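Local coordinates for protein quinone oxidoreductase (Escherichia coli, PDB 1QOR) that catalyses the NADPH-dependent one-electron reduction of quinones to semiquinones as a homodimer of the zinc-containing alcohol dehydrogenase family, at residues 6-11 against 15-20; 44-49 against 238-243; 129-134 against 212-217. All coordinates share one frame; numbering follows the deposited sequence.

Overall arrangement
The three contacts run from the edge of the catalytic domain to the core of the nucleotide-binding domain, and two of them hold NADPH. Interaction 1, a surface hairpin, has its centre about 17 Å from that of interaction 2 and touches it where Gly11 meets Arg48 of helix 42-49. Interaction 2 spans the cleft between the domains and grips the nicotinamide ribose. Interaction 3, centred about 17 Å further on, ties helix 115-135 to the Rossmann sheet; it shares the cofactor with interaction 2 and is joined to it through Val217 and Ser242. Interactions 1 and 3 lie on opposite sides of the chain's centre, their nearest atoms about 17 Å apart.

Interaction 1 (6-11 against 15-20); sequences EFHKHG and VLQAVE
Phe7 and Val15 belong to the close-packed part of this beta-hairpin contact: CB of Phe7 lies 3.8 Å from CG2 of Val15. The same methyl reaches the backbone of Lys9, while Val15 CG1 rests 3.8 Å from Gly11 CA, so the two methyls of Val15 lie against the inner side of the 7-11 loop. Leu16 runs alongside Phe7 and points the same way, its CD2 touching CB and CD1 of the aromatic residue. Glu6 packs just as closely, crossing Val19 at about a right angle with CG 3.8 Å from Val19 CG1; its chi1 of 68° sets the chain over that valine. Across the two segments, two backbone bonds of 2.8 Å pair Glu6 with Gln17, N to O in each direction.

The solvent side, with His8, Lys9 and Gln17, is looser. Glu6 OE2 accepts from His8 NE2 at 2.7 Å, but the bond is bent (134°) and OE2 lies 30° out of the imidazole plane. Gln17 OE1 stays 3.9 Å from the same His8 NE2, and a water links His8 N to Val15 O. Beneath the apolar face, Phe7 leans on Ile47, and Val15 and Leu16 on Arg48, so the hairpin packs on helix 42-49, with Ile5 of strand 3-6 also against Leu16.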
loop_
_atom_site.group_PDB
_atom_site.type_symbol
_atom_site.label_atom_id
_atom_site.label_comp_id
_atom_site.label_asym_id
_atom_site.label_seq_id
_atom_site.Cartn_x
_atom_site.Cartn_y
_atom_site.Cartn_z
ATOM N N GLU A 6 7.436 -20.127 29.966
ATOM C CA GLU A 6 8.587 -19.620 29.250
ATOM C C GLU A 6 9.153 -20.648 28.315
ATOM O O GLU A 6 8.767 -21.816 28.362
ATOM C CB GLU A 6 9.639 -19.052 30.196
ATOM C CG GLU A 6 10.318 -20.045 31.066
ATOM C CD GLU A 6 11.446 -19.398 31.852
ATOM O OE1 GLU A 6 11.177 -18.364 32.534
ATOM O OE2 GLU A 6 12.584 -19.929 31.774
ATOM N N PHE A 7 9.912 -20.170 27.341
ATOM C CA PHE A 7 10.538 -21.059 26.373
ATOM C C PHE A 7 12.013 -20.625 26.235
ATOM O O PHE A 7 12.345 -19.450 26.371
ATOM C CB PHE A 7 9.749 -21.117 25.029
ATOM C CG PHE A 7 9.720 -19.822 24.262
ATOM C CD1 PHE A 7 8.837 -18.796 24.616
ATOM C CD2 PHE A 7 10.578 -19.622 23.175
ATOM C CE1 PHE A 7 8.812 -17.578 23.890
ATOM C CE2 PHE A 7 10.571 -18.427 22.445
ATOM C CZ PHE A 7 9.681 -17.399 22.809
ATOM N N HIS A 8 12.883 -21.621 26.114
ATOM C CA HIS A 8 14.333 -21.454 26.028
ATOM C C HIS A 8 14.849 -21.641 24.602
ATOM O O HIS A 8 16.035 -21.405 24.335
ATOM C CB HIS A 8 15.026 -22.486 26.957
ATOM C CG HIS A 8 14.785 -22.253 28.425
ATOM N ND1 HIS A 8 15.780 -22.381 29.374
ATOM C CD2 HIS A 8 13.665 -21.898 29.104
ATOM C CE1 HIS A 8 15.284 -22.118 30.574
ATOM N NE2 HIS A 8 14.002 -21.822 30.438
ATOM N N LYS A 9 13.968 -22.067 23.698
ATOM C CA LYS A 9 14.345 -22.298 22.309
ATOM C C LYS A 9 13.099 -22.209 21.455
ATOM O O LYS A 9 11.995 -22.447 21.956
ATOM C CB LYS A 9 14.931 -23.707 22.140
ATOM C CG LYS A 9 14.012 -24.803 22.672
ATOM C CD LYS A 9 14.535 -26.196 22.430
ATOM C CE LYS A 9 14.764 -26.402 20.945
ATOM N NZ LYS A 9 14.825 -27.870 20.550
ATOM N N HIS A 10 13.264 -21.898 20.176
ATOM C CA HIS A 10 12.131 -21.841 19.283
ATOM C C HIS A 10 11.662 -23.203 18.820
ATOM O O HIS A 10 12.454 -24.132 18.683
ATOM C CB HIS A 10 12.430 -20.955 18.103
ATOM C CG HIS A 10 12.377 -19.514 18.458
ATOM N ND1 HIS A 10 13.425 -18.651 18.235
ATOM C CD2 HIS A 10 11.447 -18.808 19.139
ATOM C CE1 HIS A 10 13.150 -17.476 18.775
ATOM N NE2 HIS A 10 11.953 -17.545 19.329
ATOM N N GLY A 11 10.359 -23.354 18.648
ATOM C CA GLY A 11 9.876 -24.631 18.189
ATOM C C GLY A 11 8.386 -24.739 18.245
ATOM O O GLY A 11 7.713 -23.727 18.208
ATOM N N VAL A 15 7.687 -26.684 23.275
ATOM C CA VAL A 15 8.781 -25.966 23.940
ATOM C C VAL A 15 8.303 -25.093 25.087
ATOM O O VAL A 15 9.109 -24.483 25.769
ATOM C CB VAL A 15 9.587 -25.050 22.986
ATOM C CG1 VAL A 15 10.043 -25.818 21.777
ATOM C CG2 VAL A 15 8.782 -23.811 22.582
ATOM N N LEU A 16 7.006 -24.985 25.304
ATOM C CA LEU A 16 6.549 -24.099 26.369
ATOM C C LEU A 16 6.649 -24.800 27.721
ATOM O O LEU A 16 6.242 -25.962 27.841
ATOM C CB LEU A 16 5.107 -23.633 26.093
ATOM C CG LEU A 16 4.861 -22.724 24.876
ATOM C CD1 LEU A 16 3.380 -22.503 24.751
ATOM C CD2 LEU A 16 5.608 -21.376 24.985
ATOM N N GLN A 17 7.196 -24.119 28.731
ATOM C CA GLN A 17 7.312 -24.736 30.049
ATOM C C GLN A 17 6.914 -23.825 31.200
ATOM O O GLN A 17 7.221 -22.631 31.195
ATOM C CB GLN A 17 8.718 -25.334 30.263
ATOM C CG GLN A 17 9.877 -24.343 30.387
ATOM C CD GLN A 17 11.257 -25.051 30.520
ATOM O OE1 GLN A 17 11.969 -24.903 31.536
ATOM N NE2 GLN A 17 11.628 -25.816 29.495
ATOM N N ALA A 18 6.128 -24.363 32.133
ATOM C CA ALA A 18 5.694 -23.594 33.296
ATOM C C ALA A 18 6.875 -23.534 34.264
ATOM O O ALA A 18 7.633 -24.507 34.383
ATOM C CB ALA A 18 4.512 -24.265 33.937
ATOM N N VAL A 19 7.101 -22.385 34.890
ATOM C CA VAL A 19 8.214 -22.268 35.838
ATOM C C VAL A 19 7.827 -21.385 36.991
ATOM O O VAL A 19 7.136 -20.388 36.807
ATOM C CB VAL A 19 9.554 -21.695 35.202
ATOM C CG1 VAL A 19 9.939 -22.454 33.935
ATOM C CG2 VAL A 19 9.482 -20.193 34.957
ATOM N N GLU A 20 8.273 -21.731 38.188
ATOM C CA GLU A 20 7.939 -20.904 39.335
ATOM C C GLU A 20 8.880 -19.723 39.420
ATOM O O GLU A 20 10.003 -19.783 38.928
ATOM C CB GLU A 20 7.968 -21.707 40.627
HETATM O O HOH W 1 11.933 -24.295 26.124
#

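Interaction 2 (44-49 against 238-243); sequences DTYIRS and FGNSSG. With NDP (NADPH dihydro-nicotinamide-adenine-dinucleotide phosphate), chain D.
Tyr46 reaches across the cleft between the GroES-like catalytic domain and the Rossmann-type nucleotide-binding domain, and its hydroxyl is the point where helix 42-49, the loop 238-243 and NADPH come together. Tyr46 OH donates to O2D of the nicotinamide ribose at 2.7 Å and accepts from Asn240 N at 3.0 Å, with an N-H...O angle of 154°. One polar atom thus joins both domains to the cofactor. Asn240 also crosses the tyrosine with its side chain, the amide plane turned 45° from the ring, and its OD1 lies over one ring face, offset toward the rim, 3.4 Å from Tyr46 CE2. From the loop side, Ser241 OG shares a hydrogen bond of 2.7 Å with the neighbouring ribose oxygen O3D. The backbone of Gly239 lies close against the ribose as well, its CA 3.4 Å from O3D.

The next shell sets these groups. With CG anti to its carbonyl carbon (chi1 -60°), the Tyr46 ring extends from the helix toward the loop, and the ring of Tyr52 meets it. A type I beta turn from Asn240 to Gly243 shapes the loop, closed by Gly243 N to Asn240 O at 2.8 Å. Farther out, the turn is fastened to the loop that follows strand 210-215, where Ser242 OG bonds to Val217 O.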
loop_
_atom_site.group_PDB
_atom_site.type_symbol
_atom_site.label_atom_id
_atom_site.label_comp_id
_atom_site.label_asym_id
_atom_site.label_seq_id
_atom_site.Cartn_x
_atom_site.Cartn_y
_atom_site.Cartn_z
ATOM N N ASP A 44 1.233 -14.973 19.476
ATOM C CA ASP A 44 1.958 -15.735 20.498
ATOM C C ASP A 44 2.690 -16.903 19.828
ATOM O O ASP A 44 3.809 -17.270 20.242
ATOM C CB ASP A 44 1.025 -16.282 21.594
ATOM C CG ASP A 44 0.252 -15.192 22.326
ATOM O OD1 ASP A 44 0.623 -13.997 22.245
ATOM O OD2 ASP A 44 -0.737 -15.545 23.003
ATOM N N THR A 45 2.065 -17.499 18.815
ATOM C CA THR A 45 2.706 -18.610 18.118
ATOM C C THR A 45 3.874 -18.126 17.178
ATOM O O THR A 45 4.783 -18.898 16.867
ATOM C CB THR A 45 1.685 -19.461 17.267
ATOM O OG1 THR A 45 1.195 -18.672 16.165
ATOM C CG2 THR A 45 0.505 -19.973 18.116
ATOM N N TYR A 46 3.812 -16.901 16.668
ATOM C CA TYR A 46 4.875 -16.403 15.790
ATOM C C TYR A 46 6.181 -16.250 16.634
ATOM O O TYR A 46 7.312 -16.562 16.172
ATOM C CB TYR A 46 4.519 -15.030 15.219
ATOM C CG TYR A 46 3.265 -14.955 14.380
ATOM C CD1 TYR A 46 2.760 -16.076 13.707
ATOM C CD2 TYR A 46 2.547 -13.748 14.291
ATOM C CE1 TYR A 46 1.553 -15.994 12.973
ATOM C CE2 TYR A 46 1.351 -13.651 13.563
ATOM C CZ TYR A 46 0.852 -14.773 12.911
ATOM O OH TYR A 46 -0.359 -14.669 12.242
ATOM N N ILE A 47 6.013 -15.723 17.846
ATOM C CA ILE A 47 7.109 -15.524 18.763
ATOM C C ILE A 47 7.697 -16.864 19.231
ATOM O O ILE A 47 8.909 -17.102 19.098
ATOM C CB ILE A 47 6.630 -14.627 19.910
ATOM C CG1 ILE A 47 6.456 -13.217 19.371
ATOM C CG2 ILE A 47 7.596 -14.609 21.088
ATOM C CD1 ILE A 47 5.708 -12.388 20.313
ATOM N N ARG A 48 6.837 -17.777 19.655
ATOM C CA ARG A 48 7.276 -19.091 20.102
ATOM C C ARG A 48 8.015 -19.865 18.996
ATOM O O ARG A 48 9.017 -20.519 19.261
ATOM C CB ARG A 48 6.046 -19.895 20.548
ATOM C CG ARG A 48 6.317 -21.208 21.269
ATOM C CD ARG A 48 6.018 -22.367 20.379
ATOM N NE ARG A 48 4.631 -22.374 20.007
ATOM C CZ ARG A 48 4.110 -22.691 18.819
ATOM N NH1 ARG A 48 4.827 -23.067 17.783
ATOM N NH2 ARG A 48 2.815 -22.558 18.671
ATOM N N SER A 49 7.504 -19.820 17.763
ATOM C CA SER A 49 8.088 -20.562 16.649
ATOM C C SER A 49 9.336 -19.892 16.063
ATOM O O SER A 49 10.101 -20.537 15.351
ATOM C CB SER A 49 7.038 -20.786 15.530
ATOM O OG SER A 49 6.832 -19.591 14.805
ATOM N N PHE A 238 -2.806 -8.234 7.446
ATOM C CA PHE A 238 -2.574 -7.997 8.866
ATOM C C PHE A 238 -2.352 -9.237 9.689
ATOM O O PHE A 238 -2.461 -9.191 10.907
ATOM C CB PHE A 238 -3.715 -7.112 9.445
ATOM C CG PHE A 238 -5.031 -7.839 9.686
ATOM C CD1 PHE A 238 -5.940 -8.023 8.652
ATOM C CD2 PHE A 238 -5.363 -8.295 10.970
ATOM C CE1 PHE A 238 -7.170 -8.644 8.873
ATOM C CE2 PHE A 238 -6.580 -8.928 11.224
ATOM C CZ PHE A 238 -7.498 -9.106 10.173
ATOM N N GLY A 239 -2.043 -10.345 9.031
ATOM C CA GLY A 239 -1.796 -11.586 9.740
ATOM C C GLY A 239 -0.918 -12.496 8.883
ATOM O O GLY A 239 -0.695 -12.218 7.708
ATOM N N ASN A 240 -0.359 -13.543 9.495
ATOM C CA ASN A 240 0.489 -14.512 8.800
ATOM C C ASN A 240 0.028 -15.913 9.250
ATOM O O ASN A 240 0.887 -16.792 9.416
ATOM C CB ASN A 240 1.979 -14.400 9.225
ATOM C CG ASN A 240 2.414 -12.994 9.525
ATOM O OD1 ASN A 240 2.878 -12.714 10.623
ATOM N ND2 ASN A 240 2.255 -12.097 8.577
ATOM N N SER A 241 -1.288 -16.150 9.374
ATOM C CA SER A 241 -1.773 -17.442 9.853
ATOM C C SER A 241 -1.288 -18.631 9.073
ATOM O O SER A 241 -0.937 -19.660 9.661
ATOM C CB SER A 241 -3.278 -17.459 9.951
ATOM O OG SER A 241 -3.714 -16.460 10.868
ATOM N N SER A 242 -1.270 -18.518 7.750
ATOM C CA SER A 242 -0.783 -19.622 6.937
ATOM C C SER A 242 0.689 -19.372 6.555
ATOM O O SER A 242 1.255 -20.140 5.793
ATOM C CB SER A 242 -1.614 -19.750 5.656
ATOM O OG SER A 242 -1.437 -18.640 4.784
ATOM N N GLY A 243 1.266 -18.269 7.014
ATOM C CA GLY A 243 2.628 -17.954 6.655
ATOM C C GLY A 243 2.720 -16.508 6.222
ATOM O O GLY A 243 1.706 -15.929 5.809
HETATM P PA NDP D . -7.835 -16.925 15.014
HETATM O O1A NDP D . -8.583 -17.299 16.242
HETATM O O2A NDP D . -8.541 -16.143 13.965
HETATM O O5B NDP D . -7.135 -18.163 14.396
HETATM C C5B NDP D . -6.559 -18.162 13.116
HETATM C C4B NDP D . -7.573 -18.660 12.132
HETATM O O4B NDP D . -6.957 -18.345 10.890
HETATM C C3B NDP D . -7.828 -20.173 12.084
HETATM O O3B NDP D . -8.827 -20.529 13.076
HETATM C C2B NDP D . -8.125 -20.410 10.611
HETATM O O2B NDP D . -9.532 -20.327 10.425
HETATM C C1B NDP D . -7.343 -19.244 9.861
HETATM N N9A NDP D . -6.295 -19.936 9.095
HETATM C C8A NDP D . -6.177 -20.024 7.769
HETATM N N7A NDP D . -5.117 -20.778 7.456
HETATM C C5A NDP D . -4.609 -21.136 8.615
HETATM C C6A NDP D . -3.504 -21.960 8.783
HETATM N N6A NDP D . -2.824 -22.476 7.767
HETATM N N1A NDP D . -3.164 -22.217 10.047
HETATM C C2A NDP D . -3.843 -21.715 11.115
HETATM N N3A NDP D . -4.907 -20.928 10.940
HETATM C C4A NDP D . -5.312 -20.634 9.670
HETATM O O3 NDP D . -6.678 -15.994 15.584
HETATM P PN NDP D . -6.596 -14.549 16.216
HETATM O O1N NDP D . -7.952 -13.905 16.348
HETATM O O2N NDP D . -5.691 -14.608 17.426
HETATM O O5D NDP D . -5.759 -13.803 15.010
HETATM C C5D NDP D . -6.178 -13.727 13.654
HETATM C C4D NDP D . -5.098 -13.174 12.787
HETATM O O4D NDP D . -4.916 -11.763 13.049
HETATM C C3D NDP D . -3.741 -13.833 13.004
HETATM O O3D NDP D . -3.086 -14.030 11.748
HETATM C C2D NDP D . -3.017 -12.776 13.867
HETATM O O2D NDP D . -1.620 -12.898 13.777
HETATM C C1D NDP D . -3.479 -11.475 13.277
HETATM N N1N NDP D . -3.578 -10.245 14.109
HETATM C C2N NDP D . -3.047 -9.070 13.640
HETATM C C3N NDP D . -3.160 -7.936 14.426
HETATM C C7N NDP D . -2.623 -6.597 13.938
HETATM O O7N NDP D . -2.758 -5.579 14.607
HETATM N N7N NDP D . -2.026 -6.638 12.766
HETATM C C4N NDP D . -3.797 -7.962 15.656
HETATM C C5N NDP D . -4.335 -9.170 16.117
HETATM C C6N NDP D . -4.210 -10.306 15.334
HETATM P P2B NDP D . -10.286 -21.163 9.199
HETATM O O1X NDP D . -11.659 -20.615 9.172
HETATM O O2X NDP D . -9.521 -20.859 7.983
HETATM O O3X NDP D . -10.173 -22.571 9.627
#

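Interaction 3 (129-134 against 212-217); sequences YYLLRK and VVYDSV. With NDP (NADPH dihydro-nicotinamide-adenine-dinucleotide phosphate), chain D.
Tyr214 overlaps Leu131 and Leu132 as its ring passes from strand 210-215 to helix 115-135. A chi1 of -66° swings the ring out beside the backbone N toward the helix, where it and the Leu131 side chain run antiparallel and overlap along their flanks, with CE1 4.0 Å from Leu131 CB. Leu132 comes at a slant: its CD2 makes an off-centre CH-pi contact, 4.3 Å from the centroid of the Tyr214 ring and 30° off the normal. Val212 CG2 lies over a face of the same ring, near the rim.

At the far end of the ring, Tyr214 OH donates to Leu131 O at 2.9 Å, from 44° above the carbonyl plane. The helix widens here into a pi-type turn at 131-134.

The two segments also reach NADPH at separate points. Tyr130 OH donates to the carboxamide oxygen O7N over 2.6 Å, and O7N lies at the edge of the Tyr130 ring, in its plane, while Ser216 O receives a weak bond from O3D of the ribose. Leu131 also lies against Phe238, with Pro264 nearby. In this buried Rossmann-type core the phenol therefore serves two roles: its carbon skeleton joins the leucine packing, and its hydroxyl donates a hydrogen bond to a helix carbonyl, so that a polar group is satisfied inside an otherwise apolar interface.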
loop_
_atom_site.group_PDB
_atom_site.type_symbol
_atom_site.label_atom_id
_atom_site.label_comp_id
_atom_site.label_asym_id
_atom_site.label_seq_id
_atom_site.Cartn_x
_atom_site.Cartn_y
_atom_site.Cartn_z
ATOM N N TYR A 129 -11.202 -2.356 15.925
ATOM C CA TYR A 129 -11.490 -0.945 15.906
ATOM C C TYR A 129 -10.587 -0.168 14.926
ATOM O O TYR A 129 -11.105 0.599 14.089
ATOM C CB TYR A 129 -11.381 -0.355 17.322
ATOM C CG TYR A 129 -11.478 1.159 17.362
ATOM C CD1 TYR A 129 -12.707 1.804 17.248
ATOM C CD2 TYR A 129 -10.326 1.948 17.512
ATOM C CE1 TYR A 129 -12.800 3.162 17.291
ATOM C CE2 TYR A 129 -10.403 3.334 17.562
ATOM C CZ TYR A 129 -11.645 3.917 17.462
ATOM O OH TYR A 129 -11.751 5.265 17.641
ATOM N N TYR A 130 -9.256 -0.305 15.015
ATOM C CA TYR A 130 -8.443 0.510 14.095
ATOM C C TYR A 130 -8.605 0.031 12.652
ATOM O O TYR A 130 -8.652 0.833 11.721
ATOM C CB TYR A 130 -6.958 0.631 14.518
ATOM C CG TYR A 130 -6.066 -0.512 14.074
ATOM C CD1 TYR A 130 -5.664 -0.650 12.745
ATOM C CD2 TYR A 130 -5.593 -1.440 14.999
ATOM C CE1 TYR A 130 -4.789 -1.714 12.361
ATOM C CE2 TYR A 130 -4.747 -2.480 14.627
ATOM C CZ TYR A 130 -4.340 -2.620 13.315
ATOM O OH TYR A 130 -3.474 -3.678 12.987
ATOM N N LEU A 131 -8.719 -1.271 12.460
ATOM C CA LEU A 131 -8.933 -1.790 11.118
ATOM C C LEU A 131 -10.168 -1.218 10.374
ATOM O O LEU A 131 -10.049 -0.775 9.243
ATOM C CB LEU A 131 -9.064 -3.300 11.177
ATOM C CG LEU A 131 -7.799 -4.133 11.358
ATOM C CD1 LEU A 131 -8.188 -5.609 11.377
ATOM C CD2 LEU A 131 -6.822 -3.851 10.228
ATOM N N LEU A 132 -11.329 -1.173 11.032
ATOM C CA LEU A 132 -12.595 -0.728 10.414
ATOM C C LEU A 132 -12.889 0.759 10.493
ATOM O O LEU A 132 -13.801 1.275 9.798
ATOM C CB LEU A 132 -13.765 -1.477 11.058
ATOM C CG LEU A 132 -13.716 -3.009 11.024
ATOM C CD1 LEU A 132 -15.045 -3.595 11.487
ATOM C CD2 LEU A 132 -13.452 -3.467 9.624
ATOM N N ARG A 133 -12.175 1.433 11.395
ATOM C CA ARG A 133 -12.371 2.843 11.595
ATOM C C ARG A 133 -11.168 3.704 11.215
ATOM O O ARG A 133 -11.355 4.850 10.869
ATOM C CB ARG A 133 -12.738 3.104 13.058
ATOM C CG ARG A 133 -13.808 2.120 13.663
ATOM C CD ARG A 133 -15.217 2.593 13.370
ATOM N NE ARG A 133 -15.511 2.392 11.969
ATOM C CZ ARG A 133 -16.219 3.209 11.187
ATOM N NH1 ARG A 133 -16.762 4.332 11.670
ATOM N NH2 ARG A 133 -16.280 2.927 9.887
ATOM N N LYS A 134 -9.950 3.174 11.230
ATOM C CA LYS A 134 -8.783 4.007 10.928
ATOM C C LYS A 134 -8.025 3.635 9.664
ATOM O O LYS A 134 -7.715 4.493 8.851
ATOM C CB LYS A 134 -7.781 3.976 12.089
ATOM C CG LYS A 134 -8.336 4.266 13.468
ATOM C CD LYS A 134 -8.976 5.617 13.532
ATOM C CE LYS A 134 -9.010 6.134 14.986
ATOM N NZ LYS A 134 -10.011 7.251 15.139
ATOM N N VAL A 212 -12.104 -2.860 -0.326
ATOM C CA VAL A 212 -11.123 -3.237 0.663
ATOM C C VAL A 212 -11.244 -4.713 1.050
ATOM O O VAL A 212 -12.353 -5.261 1.066
ATOM C CB VAL A 212 -11.202 -2.309 1.883
ATOM C CG1 VAL A 212 -12.600 -2.412 2.524
ATOM C CG2 VAL A 212 -10.069 -2.638 2.885
ATOM N N VAL A 213 -10.086 -5.345 1.300
ATOM C CA VAL A 213 -9.942 -6.740 1.700
ATOM C C VAL A 213 -9.092 -6.778 2.951
ATOM O O VAL A 213 -7.989 -6.221 2.955
ATOM C CB VAL A 213 -9.167 -7.593 0.655
ATOM C CG1 VAL A 213 -8.888 -8.959 1.215
ATOM C CG2 VAL A 213 -10.017 -7.813 -0.623
ATOM N N TYR A 214 -9.609 -7.372 4.027
ATOM C CA TYR A 214 -8.865 -7.505 5.273
ATOM C C TYR A 214 -8.455 -8.931 5.315
ATOM O O TYR A 214 -9.275 -9.804 5.566
ATOM C CB TYR A 214 -9.714 -7.155 6.471
ATOM C CG TYR A 214 -10.101 -5.714 6.508
ATOM C CD1 TYR A 214 -9.291 -4.771 7.133
ATOM C CD2 TYR A 214 -11.337 -5.292 5.983
ATOM C CE1 TYR A 214 -9.696 -3.441 7.238
ATOM C CE2 TYR A 214 -11.768 -3.953 6.101
ATOM C CZ TYR A 214 -10.943 -3.042 6.726
ATOM O OH TYR A 214 -11.364 -1.740 6.860
ATOM N N ASP A 215 -7.163 -9.173 5.164
ATOM C CA ASP A 215 -6.648 -10.527 5.077
ATOM C C ASP A 215 -5.565 -10.889 6.127
ATOM O O ASP A 215 -4.408 -10.421 6.051
ATOM C CB ASP A 215 -6.178 -10.742 3.613
ATOM C CG ASP A 215 -5.642 -12.141 3.353
ATOM O OD1 ASP A 215 -5.244 -12.870 4.283
ATOM O OD2 ASP A 215 -5.557 -12.520 2.181
ATOM N N SER A 216 -5.925 -11.773 7.062
ATOM C CA SER A 216 -5.005 -12.155 8.099
ATOM C C SER A 216 -4.429 -13.496 7.829
ATOM O O SER A 216 -3.595 -13.980 8.605
ATOM C CB SER A 216 -5.681 -12.157 9.472
ATOM O OG SER A 216 -6.739 -13.092 9.542
ATOM N N VAL A 217 -4.853 -14.132 6.741
ATOM C CA VAL A 217 -4.304 -15.465 6.524
ATOM C C VAL A 217 -2.920 -15.469 5.865
ATOM O O VAL A 217 -2.127 -16.406 6.068
ATOM C CB VAL A 217 -5.371 -16.546 6.025
ATOM C CG1 VAL A 217 -6.780 -15.982 5.964
ATOM C CG2 VAL A 217 -4.909 -17.362 4.813
HETATM P PA NDP D . -7.835 -16.925 15.014
HETATM O O1A NDP D . -8.583 -17.299 16.242
HETATM O O2A NDP D . -8.541 -16.143 13.965
HETATM O O5B NDP D . -7.135 -18.163 14.396
HETATM C C5B NDP D . -6.559 -18.162 13.116
HETATM C C4B NDP D . -7.573 -18.660 12.132
HETATM O O4B NDP D . -6.957 -18.345 10.890
HETATM C C3B NDP D . -7.828 -20.173 12.084
HETATM O O3B NDP D . -8.827 -20.529 13.076
HETATM C C2B NDP D . -8.125 -20.410 10.611
HETATM O O2B NDP D . -9.532 -20.327 10.425
HETATM C C1B NDP D . -7.343 -19.244 9.861
HETATM N N9A NDP D . -6.295 -19.936 9.095
HETATM C C8A NDP D . -6.177 -20.024 7.769
HETATM N N7A NDP D . -5.117 -20.778 7.456
HETATM C C5A NDP D . -4.609 -21.136 8.615
HETATM C C6A NDP D . -3.504 -21.960 8.783
HETATM N N6A NDP D . -2.824 -22.476 7.767
HETATM N N1A NDP D . -3.164 -22.217 10.047
HETATM C C2A NDP D . -3.843 -21.715 11.115
HETATM N N3A NDP D . -4.907 -20.928 10.940
HETATM C C4A NDP D . -5.312 -20.634 9.670
HETATM O O3 NDP D . -6.678 -15.994 15.584
HETATM P PN NDP D . -6.596 -14.549 16.216
HETATM O O1N NDP D . -7.952 -13.905 16.348
HETATM O O2N NDP D . -5.691 -14.608 17.426
HETATM O O5D NDP D . -5.759 -13.803 15.010
HETATM C C5D NDP D . -6.178 -13.727 13.654
HETATM C C4D NDP D . -5.098 -13.174 12.787
HETATM O O4D NDP D . -4.916 -11.763 13.049
HETATM C C3D NDP D . -3.741 -13.833 13.004
HETATM O O3D NDP D . -3.086 -14.030 11.748
HETATM C C2D NDP D . -3.017 -12.776 13.867
HETATM O O2D NDP D . -1.620 -12.898 13.777
HETATM C C1D NDP D . -3.479 -11.475 13.277
HETATM N N1N NDP D . -3.578 -10.245 14.109
HETATM C C2N NDP D . -3.047 -9.070 13.640
HETATM C C3N NDP D . -3.160 -7.936 14.426
HETATM C C7N NDP D . -2.623 -6.597 13.938
HETATM O O7N NDP D . -2.758 -5.579 14.607
HETATM N N7N NDP D . -2.026 -6.638 12.766
HETATM C C4N NDP D . -3.797 -7.962 15.656
HETATM C C5N NDP D . -4.335 -9.170 16.117
HETATM C C6N NDP D . -4.210 -10.306 15.334
HETATM P P2B NDP D . -10.286 -21.163 9.199
HETATM O O1X NDP D . -11.659 -20.615 9.172
HETATM O O2X NDP D . -9.521 -20.859 7.983
HETATM O O3X NDP D . -10.173 -22.571 9.627
#